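PDB 6E20: galectin, which binds beta-galactoside sugars as a galectin-1-like lectin of zebrafish and probably serves in innate immune recognition of glycans. Local coordinates for residues L43-R48 with V98-G103; F30-G35 with F85-T90; Q15-T20 with K118-E123. All coordinates share one frame; numbering follows the deposited sequence.

Contact 1: residues L43-R48 with V98-G103; sequences LHMNPR and VTLPDG. With GAL (beta-D-galactopyranose), chain D; NDG (2-acetamido-2-deoxy-alpha-D-glucopyranose), chain C.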
loop_
_atom_site.group_PDB
_atom_site.type_symbol
_atom_site.label_atom_id
_atom_site.label_comp_id
_atom_site.label_asym_id
_atom_site.label_seq_id
_atom_site.Cartn_x
_atom_site.Cartn_y
_atom_site.Cartn_z
ATOM N N LEU B 43 -4.571 -13.806 -9.415
ATOM C CA LEU B 43 -4.770 -14.493 -8.112
ATOM C C LEU B 43 -5.882 -13.802 -7.300
ATOM O O LEU B 43 -5.700 -12.645 -6.853
ATOM C CB LEU B 43 -3.474 -14.497 -7.304
ATOM C CG LEU B 43 -3.625 -15.037 -5.882
ATOM C CD1 LEU B 43 -4.104 -16.478 -5.890
ATOM C CD2 LEU B 43 -2.327 -14.925 -5.100
ATOM N N HIS B 44 -6.942 -14.554 -7.045
ATOM C CA HIS B 44 -7.997 -14.270 -6.053
ATOM C C HIS B 44 -7.771 -15.223 -4.877
ATOM O O HIS B 44 -7.956 -16.425 -5.057
ATOM C CB HIS B 44 -9.370 -14.436 -6.688
ATOM C CG HIS B 44 -10.507 -14.429 -5.726
ATOM N ND1 HIS B 44 -11.063 -13.259 -5.287
ATOM C CD2 HIS B 44 -11.228 -15.438 -5.173
ATOM C CE1 HIS B 44 -12.100 -13.529 -4.501
ATOM N NE2 HIS B 44 -12.213 -14.879 -4.386
ATOM N N MET B 45 -7.353 -14.709 -3.731
ATOM C CA MET B 45 -7.102 -15.581 -2.553
ATOM C C MET B 45 -8.114 -15.203 -1.479
ATOM O O MET B 45 -8.074 -14.046 -1.031
ATOM C CB MET B 45 -5.684 -15.426 -2.018
ATOM C CG MET B 45 -5.443 -16.296 -0.808
ATOM S SD MET B 45 -3.931 -15.833 -0.003
ATOM C CE MET B 45 -4.177 -16.618 1.594
ATOM N N ASN B 46 -8.951 -16.153 -1.086
ATOM C CA ASN B 46 -10.214 -15.868 -0.367
ATOM C C ASN B 46 -10.289 -16.786 0.845
ATOM O O ASN B 46 -10.929 -17.841 0.803
ATOM C CB ASN B 46 -11.376 -15.928 -1.358
ATOM C CG ASN B 46 -12.731 -15.670 -0.742
ATOM O OD1 ASN B 46 -13.708 -16.293 -1.149
ATOM N ND2 ASN B 46 -12.788 -14.769 0.227
ATOM N N PRO B 47 -9.600 -16.427 1.955
ATOM C CA PRO B 47 -9.850 -17.062 3.250
ATOM C C PRO B 47 -11.319 -16.864 3.668
ATOM O O PRO B 47 -11.780 -15.738 3.722
ATOM C CB PRO B 47 -8.853 -16.376 4.183
ATOM C CG PRO B 47 -7.738 -15.910 3.253
ATOM C CD PRO B 47 -8.494 -15.453 2.020
ATOM N N ARG B 48 -12.024 -17.978 3.879
ATOM C CA ARG B 48 -13.450 -18.040 4.281
ATOM C C ARG B 48 -13.561 -18.603 5.704
ATOM O O ARG B 48 -13.336 -19.823 5.892
ATOM C CB ARG B 48 -14.205 -18.873 3.241
ATOM C CG ARG B 48 -14.198 -18.257 1.842
ATOM C CD ARG B 48 -14.894 -19.163 0.837
ATOM N NE ARG B 48 -14.885 -18.607 -0.514
ATOM C CZ ARG B 48 -15.496 -19.152 -1.561
ATOM N NH1 ARG B 48 -16.170 -20.282 -1.442
ATOM N NH2 ARG B 48 -15.444 -18.565 -2.732
ATOM N N VAL B 98 2.219 -18.640 -1.872
ATOM C CA VAL B 98 1.711 -17.945 -0.665
ATOM C C VAL B 98 2.296 -18.631 0.556
ATOM O O VAL B 98 2.049 -19.833 0.725
ATOM C CB VAL B 98 0.179 -17.962 -0.607
ATOM C CG1 VAL B 98 -0.340 -17.173 0.584
ATOM C CG2 VAL B 98 -0.405 -17.468 -1.912
ATOM N N THR B 99 3.011 -17.878 1.375
ATOM C CA THR B 99 3.436 -18.318 2.722
ATOM C C THR B 99 2.438 -17.719 3.718
ATOM O O THR B 99 2.283 -16.482 3.778
ATOM C CB THR B 99 4.917 -17.999 2.973
ATOM O OG1 THR B 99 5.659 -18.462 1.832
ATOM C CG2 THR B 99 5.428 -18.609 4.257
ATOM N N LEU B 100 1.772 -18.600 4.448
ATOM C CA LEU B 100 0.757 -18.252 5.459
ATOM C C LEU B 100 1.457 -17.966 6.777
ATOM O O LEU B 100 2.622 -18.329 6.928
ATOM C CB LEU B 100 -0.182 -19.446 5.564
ATOM C CG LEU B 100 -1.026 -19.659 4.319
ATOM C CD1 LEU B 100 -1.968 -20.827 4.521
ATOM C CD2 LEU B 100 -1.787 -18.388 3.979
ATOM N N PRO B 101 0.746 -17.339 7.752
ATOM C CA PRO B 101 1.320 -16.993 9.053
ATOM C C PRO B 101 2.068 -18.164 9.701
ATOM O O PRO B 101 3.161 -17.965 10.158
ATOM C CB PRO B 101 0.121 -16.617 9.936
ATOM C CG PRO B 101 -0.977 -16.240 8.966
ATOM C CD PRO B 101 -0.666 -16.941 7.654
ATOM N N ASP B 102 1.472 -19.357 9.694
ATOM C CA ASP B 102 2.039 -20.542 10.383
ATOM C C ASP B 102 3.139 -21.189 9.524
ATOM O O ASP B 102 3.427 -22.364 9.756
ATOM C CB ASP B 102 0.923 -21.530 10.736
ATOM C CG ASP B 102 0.271 -22.157 9.517
ATOM O OD1 ASP B 102 0.697 -21.806 8.400
ATOM O OD2 ASP B 102 -0.682 -22.954 9.692
ATOM N N GLY B 103 3.712 -20.479 8.549
ATOM C CA GLY B 103 4.852 -20.974 7.744
ATOM C C GLY B 103 4.429 -21.969 6.667
ATOM O O GLY B 103 5.267 -22.311 5.813
HETATM C C1 GAL D . -17.431 -17.703 -5.636
HETATM C C2 GAL D . -17.550 -16.441 -4.818
HETATM C C3 GAL D . -16.642 -15.360 -5.395
HETATM C C4 GAL D . -15.215 -15.899 -5.514
HETATM C C5 GAL D . -15.239 -17.193 -6.357
HETATM C C6 GAL D . -13.857 -17.876 -6.497
HETATM O O2 GAL D . -18.918 -16.036 -4.897
HETATM O O3 GAL D . -16.663 -14.227 -4.563
HETATM O O4 GAL D . -14.775 -16.133 -4.176
HETATM O O5 GAL D . -16.107 -18.144 -5.744
HETATM O O6 GAL D . -13.977 -19.174 -7.110
HETATM C C1 NDG C . -19.686 -22.461 -5.985
HETATM C C2 NDG C . -18.416 -22.334 -5.074
HETATM C C3 NDG C . -18.186 -20.957 -4.546
HETATM C C4 NDG C . -18.376 -19.909 -5.631
HETATM C C5 NDG C . -19.798 -20.039 -6.181
HETATM C C6 NDG C . -20.155 -18.933 -7.194
HETATM C C7 NDG C . -18.096 -24.389 -4.080
HETATM C C8 NDG C . -17.619 -25.707 -3.521
HETATM O O5 NDG C . -19.942 -21.317 -6.809
HETATM O O3 NDG C . -16.860 -21.037 -4.034
HETATM O O4 NDG C . -18.225 -18.668 -4.963
HETATM O O6 NDG C . -19.167 -18.920 -8.240
HETATM O O7 NDG C . -18.474 -24.185 -5.079
HETATM N N2 NDG C . -18.250 -23.126 -3.819
HETATM O O1 NDG C . -20.835 -22.751 -5.215
#
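Met45 meets Val98 and Leu100 between the two sheets of the galectin beta-sandwich. Residues 43-47 belong to the sheet that carries the sugar; residues 98-99 belong to the opposing sheet, and 100-103 form a type I turn after it. The contact is apolar. Met45 runs extended from the strand, with CG trans to the backbone N (chi1 179°). This carries its sulfur and methyl across the interior. SD reaches Val98 CG1 tip to tip at 3.9 Å. The terminal methyl CE lies 3.8 Å from Leu100 CD2, where the two side chains cross at a slant. Met45 also touches Ile58 and Cys60 of the adjacent strand 58-64.

The polar side chains of residues 43-48 serve the other face: His44 and Asn46 on the strand, and Arg48 just after it. They bind a disaccharide of galactose and N-acetylglucosamine, in the manner of galectins. His44 NE2 and galactose O4 share a hydrogen bond of 2.9 Å at the edge of the imidazole. Arg48 NH2 also donates to galactose O4, at 2.9 Å, so this axial hydroxyl is gripped from two residues. On the glucosamine, O3 accepts from both Arg48 NH1 and NH2.

The guanidinium is itself positioned. Asp54 forms a salt bridge with Arg48 NH1. Asn46 ND2 bonds to the backbone oxygen of Phe30, which steadies the amide. Arg48 NE donates an almost straight bond of 2.7 Å to Asn46 OD1; that oxygen lies in the guanidinium plane, while NE sits 45° out of the carbonyl plane.

Contact 2: residues F30-G35 with F85-T90; sequences FAINIG and FQIKIT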
loop_
_atom_site.group_PDB
_atom_site.type_symbol
_atom_site.label_atom_id
_atom_site.label_comp_id
_atom_site.label_asym_id
_atom_site.label_seq_id
_atom_site.Cartn_x
_atom_site.Cartn_y
_atom_site.Cartn_z
ATOM N N PHE B 30 -12.607 -12.777 3.441
ATOM C CA PHE B 30 -11.924 -11.613 2.823
ATOM C C PHE B 30 -11.122 -12.117 1.645
ATOM O O PHE B 30 -10.944 -13.334 1.565
ATOM C CB PHE B 30 -11.052 -10.846 3.825
ATOM C CG PHE B 30 -9.870 -11.589 4.389
ATOM C CD1 PHE B 30 -9.978 -12.314 5.567
ATOM C CD2 PHE B 30 -8.624 -11.527 3.771
ATOM C CE1 PHE B 30 -8.880 -12.982 6.099
ATOM C CE2 PHE B 30 -7.527 -12.205 4.290
ATOM C CZ PHE B 30 -7.651 -12.912 5.468
ATOM N N ALA B 31 -10.692 -11.225 0.761
ATOM C CA ALA B 31 -9.975 -11.630 -0.468
ATOM C C ALA B 31 -8.897 -10.607 -0.806
ATOM O O ALA B 31 -9.130 -9.387 -0.642
ATOM C CB ALA B 31 -10.934 -11.833 -1.622
ATOM N N ILE B 32 -7.771 -11.153 -1.258
ATOM C CA ILE B 32 -6.621 -10.477 -1.905
ATOM C C ILE B 32 -6.740 -10.784 -3.387
ATOM O O ILE B 32 -6.826 -11.975 -3.747
ATOM C CB ILE B 32 -5.279 -10.984 -1.344
ATOM C CG1 ILE B 32 -5.171 -10.781 0.175
ATOM C CG2 ILE B 32 -4.145 -10.323 -2.086
ATOM C CD1 ILE B 32 -4.563 -11.956 0.907
ATOM N N ASN B 33 -6.813 -9.734 -4.187
ATOM C CA ASN B 33 -6.946 -9.802 -5.660
ATOM C C ASN B 33 -5.683 -9.182 -6.227
ATOM O O ASN B 33 -5.456 -7.987 -5.956
ATOM C CB ASN B 33 -8.223 -9.093 -6.114
ATOM C CG ASN B 33 -9.464 -9.766 -5.571
ATOM O OD1 ASN B 33 -10.183 -9.233 -4.712
ATOM N ND2 ASN B 33 -9.722 -10.955 -6.061
ATOM N N ILE B 34 -4.881 -9.975 -6.945
ATOM C CA ILE B 34 -3.693 -9.469 -7.678
ATOM C C ILE B 34 -3.937 -9.672 -9.182
ATOM O O ILE B 34 -4.309 -10.807 -9.615
ATOM C CB ILE B 34 -2.414 -10.154 -7.183
ATOM C CG1 ILE B 34 -2.227 -10.022 -5.665
ATOM C CG2 ILE B 34 -1.204 -9.632 -7.948
ATOM C CD1 ILE B 34 -1.146 -10.947 -5.110
ATOM N N GLY B 35 -3.772 -8.614 -9.974
ATOM C CA GLY B 35 -4.011 -8.742 -11.426
ATOM C C GLY B 35 -3.730 -7.457 -12.163
ATOM O O GLY B 35 -2.820 -6.737 -11.748
ATOM N N PHE B 85 -2.449 -10.891 11.036
ATOM C CA PHE B 85 -1.714 -11.892 10.233
ATOM C C PHE B 85 -0.723 -11.159 9.327
ATOM O O PHE B 85 -0.896 -9.940 9.025
ATOM C CB PHE B 85 -2.660 -12.735 9.380
ATOM C CG PHE B 85 -3.393 -11.925 8.346
ATOM C CD1 PHE B 85 -2.769 -11.521 7.173
ATOM C CD2 PHE B 85 -4.691 -11.504 8.576
ATOM C CE1 PHE B 85 -3.438 -10.739 6.241
ATOM C CE2 PHE B 85 -5.359 -10.728 7.637
ATOM C CZ PHE B 85 -4.732 -10.342 6.478
ATOM N N GLN B 86 0.283 -11.922 8.915
ATOM C CA GLN B 86 1.249 -11.560 7.864
ATOM C C GLN B 86 1.295 -12.720 6.864
ATOM O O GLN B 86 1.419 -13.880 7.300
ATOM C CB GLN B 86 2.600 -11.189 8.474
ATOM C CG GLN B 86 3.345 -10.203 7.593
ATOM C CD GLN B 86 4.617 -9.680 8.218
ATOM O OE1 GLN B 86 5.655 -10.339 8.178
ATOM N NE2 GLN B 86 4.551 -8.460 8.728
ATOM N N ILE B 87 1.040 -12.392 5.598
ATOM C CA ILE B 87 1.067 -13.294 4.408
ATOM C C ILE B 87 2.166 -12.800 3.461
ATOM O O ILE B 87 2.304 -11.565 3.277
ATOM C CB ILE B 87 -0.305 -13.290 3.717
ATOM C CG1 ILE B 87 -1.397 -13.857 4.625
ATOM C CG2 ILE B 87 -0.266 -14.000 2.377
ATOM C CD1 ILE B 87 -2.803 -13.515 4.143
ATOM N N LYS B 88 2.935 -13.732 2.895
ATOM C CA LYS B 88 3.962 -13.434 1.870
ATOM C C LYS B 88 3.505 -14.104 0.592
ATOM O O LYS B 88 2.920 -15.205 0.688
ATOM C CB LYS B 88 5.347 -13.931 2.290
ATOM C CG LYS B 88 5.844 -13.311 3.580
ATOM C CD LYS B 88 7.335 -13.333 3.713
ATOM C CE LYS B 88 7.811 -12.354 4.760
ATOM N NZ LYS B 88 9.265 -12.507 4.979
ATOM N N ILE B 89 3.695 -13.417 -0.528
ATOM C CA ILE B 89 3.399 -13.950 -1.886
ATOM C C ILE B 89 4.629 -13.703 -2.743
ATOM O O ILE B 89 5.038 -12.530 -2.868
ATOM C CB ILE B 89 2.128 -13.320 -2.487
ATOM C CG1 ILE B 89 0.951 -13.503 -1.526
ATOM C CG2 ILE B 89 1.820 -13.877 -3.882
ATOM C CD1 ILE B 89 -0.356 -13.043 -2.078
ATOM N N THR B 90 5.191 -14.792 -3.258
ATOM C CA THR B 90 6.246 -14.820 -4.286
ATOM C C THR B 90 5.614 -15.314 -5.589
ATOM O O THR B 90 4.762 -16.214 -5.533
ATOM C CB THR B 90 7.352 -15.782 -3.841
ATOM O OG1 THR B 90 7.766 -15.377 -2.534
ATOM C CG2 THR B 90 8.522 -15.774 -4.787
#
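Phe30 sets its ring beside that of Phe85, with little overlap between them. The planes are nearly parallel, at 7°, but they are slid well apart. The centroids are 5.4 Å apart, and the closest atoms are Phe30 CZ and Phe85 CE2 at 3.8 Å. The rings come from opposite sheets and meet through their outer carbons. Both residues hold CG between the backbone N and the carbonyl carbon (chi1 near 65° in both). Each CB already points inward; the shared torsion sets how the ring is turned from there.

Two isoleucine pairs continue the contact along the strands. Ile32 CD1 meets Ile87 CD1 at 4.0 Å. Ile34 CD1 meets Ile89 CD1 at 3.8 Å. Both pairs join methyl to methyl, tip to tip. In all four isoleucines CG1 stands beside the backbone N, and the delta methyl is the branch that spans the gap.

The pairing follows the register of alternate residues: 30 with 85, 32 with 87, 34 with 89. The strand segments run in nearly the same direction, at 26°, and their axes approach to 11.7 Å. No hydrogen bond joins them. This is the face-to-face packing of a beta-sandwich, and every side chain that touches is buried.

The contact lies near the centre of the galectin fold. Strand 30-34 sits between strands 40-47 and 116-124 in the sugar-binding sheet. Opposite, strand 85-91 sits between 95-99 and 16-23. Phe79 packs edge-to-face with Phe85, and Val98 of strand 95-99 touches Ile87.

Contact 3: residues Q15-T20 with K118-E123; sequences QTLTIT and KYMYFE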
loop_
_atom_site.group_PDB
_atom_site.type_symbol
_atom_site.label_atom_id
_atom_site.label_comp_id
_atom_site.label_asym_id
_atom_site.label_seq_id
_atom_site.Cartn_x
_atom_site.Cartn_y
_atom_site.Cartn_z
ATOM N N GLN B 15 9.999 -10.760 -6.658
ATOM C CA GLN B 15 9.835 -9.953 -5.423
ATOM C C GLN B 15 8.940 -10.733 -4.456
ATOM O O GLN B 15 8.215 -11.623 -4.904
ATOM C CB GLN B 15 9.207 -8.595 -5.742
ATOM C CG GLN B 15 9.900 -7.837 -6.865
ATOM C CD GLN B 15 9.245 -6.505 -7.127
ATOM O OE1 GLN B 15 8.136 -6.434 -7.639
ATOM N NE2 GLN B 15 9.945 -5.439 -6.804
ATOM N N THR B 16 9.000 -10.421 -3.166
ATOM C CA THR B 16 7.997 -10.913 -2.192
ATOM C C THR B 16 7.041 -9.759 -1.908
ATOM O O THR B 16 7.501 -8.608 -1.735
ATOM C CB THR B 16 8.635 -11.473 -0.917
ATOM O OG1 THR B 16 9.896 -12.042 -1.271
ATOM C CG2 THR B 16 7.773 -12.530 -0.259
ATOM N N LEU B 17 5.752 -10.061 -1.921
ATOM C CA LEU B 17 4.683 -9.166 -1.430
ATOM C C LEU B 17 4.320 -9.603 -0.005
ATOM O O LEU B 17 3.904 -10.756 0.153
ATOM C CB LEU B 17 3.501 -9.298 -2.375
ATOM C CG LEU B 17 2.179 -8.763 -1.846
ATOM C CD1 LEU B 17 2.303 -7.298 -1.453
ATOM C CD2 LEU B 17 1.101 -8.973 -2.889
ATOM N N THR B 18 4.506 -8.717 0.972
ATOM C CA THR B 18 4.171 -8.941 2.400
ATOM C C THR B 18 2.908 -8.140 2.705
ATOM O O THR B 18 2.916 -6.938 2.457
ATOM C CB THR B 18 5.356 -8.628 3.316
ATOM O OG1 THR B 18 6.450 -9.452 2.886
ATOM C CG2 THR B 18 5.069 -8.926 4.770
ATOM N N ILE B 19 1.842 -8.824 3.119
ATOM C CA ILE B 19 0.530 -8.197 3.462
ATOM C C ILE B 19 0.336 -8.386 4.953
ATOM O O ILE B 19 0.407 -9.554 5.404
ATOM C CB ILE B 19 -0.638 -8.805 2.658
ATOM C CG1 ILE B 19 -0.446 -8.596 1.149
ATOM C CG2 ILE B 19 -1.975 -8.231 3.134
ATOM C CD1 ILE B 19 -1.264 -9.521 0.284
ATOM N N THR B 20 0.164 -7.278 5.669
ATOM C CA THR B 20 -0.176 -7.255 7.113
ATOM C C THR B 20 -1.609 -6.754 7.251
ATOM O O THR B 20 -1.936 -5.696 6.697
ATOM C CB THR B 20 0.774 -6.371 7.925
ATOM O OG1 THR B 20 2.071 -6.631 7.394
ATOM C CG2 THR B 20 0.726 -6.675 9.404
ATOM N N LYS B 118 -0.031 -4.616 -11.619
ATOM C CA LYS B 118 -0.080 -3.225 -11.091
ATOM C C LYS B 118 -1.469 -2.928 -10.491
ATOM O O LYS B 118 -1.726 -1.744 -10.126
ATOM C CB LYS B 118 0.337 -2.270 -12.210
ATOM C CG LYS B 118 1.803 -2.422 -12.605
ATOM C CD LYS B 118 2.202 -1.731 -13.897
ATOM C CE LYS B 118 1.659 -0.329 -14.034
ATOM N NZ LYS B 118 2.244 0.355 -15.214
ATOM N N TYR B 119 -2.295 -3.961 -10.314
ATOM C CA TYR B 119 -3.632 -3.860 -9.679
ATOM C C TYR B 119 -3.696 -4.766 -8.440
ATOM O O TYR B 119 -3.471 -5.978 -8.545
ATOM C CB TYR B 119 -4.702 -4.164 -10.731
ATOM C CG TYR B 119 -6.097 -4.152 -10.179
ATOM C CD1 TYR B 119 -6.849 -2.995 -10.105
ATOM C CD2 TYR B 119 -6.635 -5.311 -9.670
ATOM C CE1 TYR B 119 -8.125 -3.004 -9.565
ATOM C CE2 TYR B 119 -7.909 -5.338 -9.138
ATOM C CZ TYR B 119 -8.655 -4.182 -9.082
ATOM O OH TYR B 119 -9.907 -4.276 -8.548
ATOM N N MET B 120 -3.961 -4.197 -7.261
ATOM C CA MET B 120 -4.200 -4.986 -6.017
ATOM C C MET B 120 -5.477 -4.465 -5.349
ATOM O O MET B 120 -5.652 -3.245 -5.188
ATOM C CB MET B 120 -3.038 -4.918 -5.020
ATOM C CG MET B 120 -1.790 -5.608 -5.500
ATOM S SD MET B 120 -0.512 -5.678 -4.214
ATOM C CE MET B 120 0.195 -4.035 -4.314
ATOM N N TYR B 121 -6.358 -5.383 -4.995
ATOM C CA TYR B 121 -7.668 -5.057 -4.398
ATOM C C TYR B 121 -7.926 -6.017 -3.243
ATOM O O TYR B 121 -7.887 -7.230 -3.433
ATOM C CB TYR B 121 -8.724 -5.096 -5.502
ATOM C CG TYR B 121 -10.115 -4.857 -4.987
ATOM C CD1 TYR B 121 -10.365 -3.823 -4.112
ATOM C CD2 TYR B 121 -11.172 -5.665 -5.352
ATOM C CE1 TYR B 121 -11.630 -3.585 -3.624
ATOM C CE2 TYR B 121 -12.447 -5.439 -4.868
ATOM C CZ TYR B 121 -12.677 -4.393 -3.998
ATOM N N PHE B 122 -8.121 -5.464 -2.051
ATOM C CA PHE B 122 -8.443 -6.217 -0.821
ATOM C C PHE B 122 -9.916 -5.977 -0.505
ATOM O O PHE B 122 -10.304 -4.808 -0.339
ATOM C CB PHE B 122 -7.521 -5.778 0.314
ATOM C CG PHE B 122 -6.060 -5.776 -0.050
ATOM C CD1 PHE B 122 -5.486 -4.690 -0.684
ATOM C CD2 PHE B 122 -5.280 -6.890 0.167
ATOM C CE1 PHE B 122 -4.140 -4.698 -1.016
ATOM C CE2 PHE B 122 -3.936 -6.905 -0.173
ATOM C CZ PHE B 122 -3.367 -5.805 -0.766
ATOM N N GLU B 123 -10.716 -7.044 -0.490
ATOM C CA GLU B 123 -12.192 -6.922 -0.385
ATOM C C GLU B 123 -12.686 -7.778 0.780
ATOM O O GLU B 123 -11.945 -8.686 1.276
ATOM C CB GLU B 123 -12.866 -7.242 -1.723
ATOM C CG GLU B 123 -13.165 -8.700 -1.956
ATOM C CD GLU B 123 -13.388 -9.046 -3.425
ATOM O OE1 GLU B 123 -14.027 -8.230 -4.129
ATOM O OE2 GLU B 123 -12.914 -10.123 -3.869
#
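Ile19 presses its delta methyl against the ring edge of Phe122, in the interior of the beta-sandwich. CD1 of Ile19 lies 3.8 Å from CE2 of Phe122, near the ring plane. The same CE2 is also 4.1 Å from Ile19 CG1 and 4.1 Å from Ile19 CG2. One aromatic carbon is thus met by three atoms of the isoleucine. The ring and the isoleucine approach from opposite sheets. In Phe122 CB points inward, and with CG trans to the carbonyl carbon (chi1 -50°) the ring turns its CE2 edge to the isoleucine.

Leu17 and Met120 make the second close pair. Leu17 CD2 is 3.9 Å from Met120 SD. The two side chains slide past each other in opposite directions. Met120 is bent at its last torsion (chi3 -80°), and its sulfur is the atom that touches the leucine. Ile133 and Val131 of strand 126-133 also contact Leu17, while Ile6 of strand 4-7 contacts Met120.

The outward side is different. Thr16, Thr18 and Thr20 alternate with the buried residues of strand 16-23, are partly exposed and take no part in the contact. Across the sandwich, Lys118 is exposed and Glu123 partly exposed. Thr20 OG1 has a weak hydrogen bond with Gln86 NE2 of the adjacent strand.

Between the segments there is neither a hydrogen bond nor a charge pair. Aliphatic carbon, an aromatic edge and a thioether sulfur meet here, so the two sheets are joined at this place by dispersion and by the burial of apolar surface.

The three contacts join the same two sheets. Contact 2 is in the middle: its centre is 6 Å from that of contact 1 and 5 Å from that of contact 3, while the centres of contacts 1 and 3 are 12 Å apart. Backbone bonds between neighbouring strands tie them side by side. Thr99 N lies 2.8 Å from Lys88 O, joining contacts 1 and 2. Leu17 N lies 2.7 Å from Ile89 O, joining contacts 2 and 3. Contact 1 alone includes sugar-binding residues. In contact 2 the side chain of Phe30 is about 10 Å from the bound GAL (beta-D-galactopyranose). In contact 3 the side chain of Phe122 is about 13 Å from the bound GAL.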